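Local coordinates for protein dihydropteridine reductase (Caenorhabditis elegans, PDB 1OOE) that probably reduces quinonoid dihydrobiopterin to tetrahydrobiopterin with NADH or NADPH, as a homodimeric short-chain dehydrogenase/reductase, at residues A[45-50]-A[58-63]. Sequence-based numbering, arbitrary orientation.
Sequences ILVDGN and QSILEQ
Gln63 reaches from helix 53-68 to the end of strand 43-46 and grips both backbone polar groups of Leu46 with its carboxamide. Its CB rests on the Ile45 side chain, 3.7 Å from CD1 of Ile45. CG lies anti to the carbonyl carbon (chi1 -66°), and the chain runs extended beyond it, antiparallel to the Ile45 side chain and alongside it. At the tip, OE1 of Gln63 accepts from Leu46 N at 3.0 Å, the donor standing somewhat above the plane of the Gln63 carboxamide carbonyl. The other branch, NE2 of Gln63, donates to Leu46 O at 3.0 Å; this bond is straighter (162° at the hydrogen) and arrives in the plane of the Leu46 carbonyl, on a lone pair of Leu46 O. One helical turn back, Ser59 OG also accepts from Gln63 NE2, at 3.0 Å, so the rotation of the amide is fixed by three bonds. An alanine at Gln63 would remove the carboxamide and probably loosen the strand end from the helix, leaving Leu46 N and O without these partners. CD1 of Ile45 lies against the helix backbone, 3.6 Å from Gln63 O. Beneath the polar clasp two apolar pairs form: CG2 of Ile45 meets CG2 of Ile60 at 4.2 Å, and Val47 lies aslant over Ile60, its CG2 3.9 Å from CD1 of Ile60. Ile33 of the neighbouring strand 28-34 touches Ile45, Val47 and Ile60, and helix 93-118 covers Ile60 through Ile110 and Leu114. Strand 43-46 is the outermost parallel strand at this end of the sheet, and its join to the following helix belongs to the Rossmann fold of short-chain dehydrogenases/reductases.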
loop_
_atom_site.group_PDB
_atom_site.type_symbol
_atom_site.label_atom_id
_atom_site.label_comp_id
_atom_site.label_asym_id
_atom_site.label_seq_id
_atom_site.Cartn_x
_atom_site.Cartn_y
_atom_site.Cartn_z
ATOM N N ILE A 45 -18.594 1.530 18.849
ATOM C CA ILE A 45 -18.026 0.263 18.416
ATOM C C ILE A 45 -16.592 0.278 18.938
ATOM O O ILE A 45 -15.806 1.151 18.572
ATOM C CB ILE A 45 -18.013 0.160 16.874
ATOM C CG1 ILE A 45 -19.430 0.363 16.320
ATOM C CG2 ILE A 45 -17.439 -1.181 16.444
ATOM C CD1 ILE A 45 -20.455 -0.615 16.842
ATOM N N LEU A 46 -16.261 -0.683 19.794
ATOM C CA LEU A 46 -14.929 -0.748 20.391
ATOM C C LEU A 46 -13.909 -1.537 19.587
ATOM O O LEU A 46 -14.126 -2.701 19.250
ATOM C CB LEU A 46 -15.020 -1.336 21.802
ATOM C CG LEU A 46 -13.709 -1.394 22.592
ATOM C CD1 LEU A 46 -13.186 0.016 22.817
ATOM C CD2 LEU A 46 -13.944 -2.092 23.920
ATOM N N VAL A 47 -12.779 -0.897 19.303
ATOM C CA VAL A 47 -11.708 -1.529 18.550
ATOM C C VAL A 47 -10.559 -1.898 19.484
ATOM O O VAL A 47 -10.072 -1.059 20.243
ATOM C CB VAL A 47 -11.161 -0.589 17.456
ATOM C CG1 VAL A 47 -10.078 -1.297 16.657
ATOM C CG2 VAL A 47 -12.290 -0.134 16.544
ATOM N N ASP A 48 -10.141 -3.160 19.429
ATOM C CA ASP A 48 -9.042 -3.649 20.255
ATOM C C ASP A 48 -7.767 -3.572 19.420
ATOM O O ASP A 48 -7.553 -4.386 18.524
ATOM C CB ASP A 48 -9.298 -5.100 20.672
ATOM C CG ASP A 48 -8.286 -5.606 21.682
ATOM O OD1 ASP A 48 -7.126 -5.147 21.651
ATOM O OD2 ASP A 48 -8.647 -6.477 22.502
ATOM N N GLY A 49 -6.926 -2.588 19.720
ATOM C CA GLY A 49 -5.691 -2.411 18.979
ATOM C C GLY A 49 -4.717 -3.571 19.011
ATOM O O GLY A 49 -3.806 -3.631 18.183
ATOM N N ASN A 50 -4.898 -4.494 19.952
ATOM C CA ASN A 50 -4.005 -5.647 20.066
ATOM C C ASN A 50 -4.362 -6.775 19.100
ATOM O O ASN A 50 -3.536 -7.649 18.828
ATOM C CB ASN A 50 -4.008 -6.193 21.500
ATOM C CG ASN A 50 -3.466 -5.197 22.507
ATOM O OD1 ASN A 50 -2.393 -4.622 22.315
ATOM N ND2 ASN A 50 -4.202 -4.995 23.596
ATOM N N GLN A 58 -13.649 -8.778 12.024
ATOM C CA GLN A 58 -14.737 -9.561 12.595
ATOM C C GLN A 58 -15.441 -8.854 13.743
ATOM O O GLN A 58 -16.669 -8.770 13.770
ATOM C CB GLN A 58 -14.221 -10.922 13.076
ATOM C CG GLN A 58 -15.334 -11.863 13.516
ATOM C CD GLN A 58 -14.817 -13.240 13.884
ATOM O OE1 GLN A 58 -14.069 -13.854 13.124
ATOM N NE2 GLN A 58 -15.224 -13.736 15.045
ATOM N N SER A 59 -14.664 -8.332 14.687
ATOM C CA SER A 59 -15.237 -7.657 15.845
ATOM C C SER A 59 -16.005 -6.399 15.468
ATOM O O SER A 59 -17.119 -6.181 15.939
ATOM C CB SER A 59 -14.139 -7.302 16.848
ATOM O OG SER A 59 -14.697 -6.739 18.020
ATOM N N ILE A 60 -15.409 -5.572 14.617
ATOM C CA ILE A 60 -16.056 -4.339 14.196
ATOM C C ILE A 60 -17.340 -4.633 13.414
ATOM O O ILE A 60 -18.371 -3.997 13.638
ATOM C CB ILE A 60 -15.089 -3.483 13.346
ATOM C CG1 ILE A 60 -13.933 -2.995 14.229
ATOM C CG2 ILE A 60 -15.818 -2.287 12.754
ATOM C CD1 ILE A 60 -12.763 -2.401 13.452
ATOM N N LEU A 61 -17.287 -5.610 12.515
ATOM C CA LEU A 61 -18.471 -5.962 11.736
ATOM C C LEU A 61 -19.576 -6.532 12.621
ATOM O O LEU A 61 -20.747 -6.193 12.454
ATOM C CB LEU A 61 -18.120 -6.967 10.636
ATOM C CG LEU A 61 -17.725 -6.383 9.276
ATOM C CD1 LEU A 61 -16.580 -5.399 9.442
ATOM C CD2 LEU A 61 -17.345 -7.511 8.327
ATOM N N GLU A 62 -19.213 -7.395 13.565
ATOM C CA GLU A 62 -20.220 -7.980 14.444
ATOM C C GLU A 62 -20.917 -6.906 15.263
ATOM O O GLU A 62 -22.142 -6.891 15.357
ATOM C CB GLU A 62 -19.592 -9.013 15.389
ATOM C CG GLU A 62 -18.993 -10.220 14.689
ATOM C CD GLU A 62 -18.400 -11.231 15.659
ATOM O OE1 GLU A 62 -17.763 -10.809 16.651
ATOM O OE2 GLU A 62 -18.559 -12.446 15.424
ATOM N N GLN A 63 -20.134 -6.006 15.851
ATOM C CA GLN A 63 -20.689 -4.938 16.674
ATOM C C GLN A 63 -21.547 -3.961 15.887
ATOM O O GLN A 63 -22.583 -3.502 16.374
ATOM C CB GLN A 63 -19.571 -4.163 17.364
ATOM C CG GLN A 63 -18.798 -4.956 18.391
ATOM C CD GLN A 63 -17.706 -4.126 19.022
ATOM O OE1 GLN A 63 -17.980 -3.182 19.765
ATOM N NE2 GLN A 63 -16.460 -4.456 18.712
#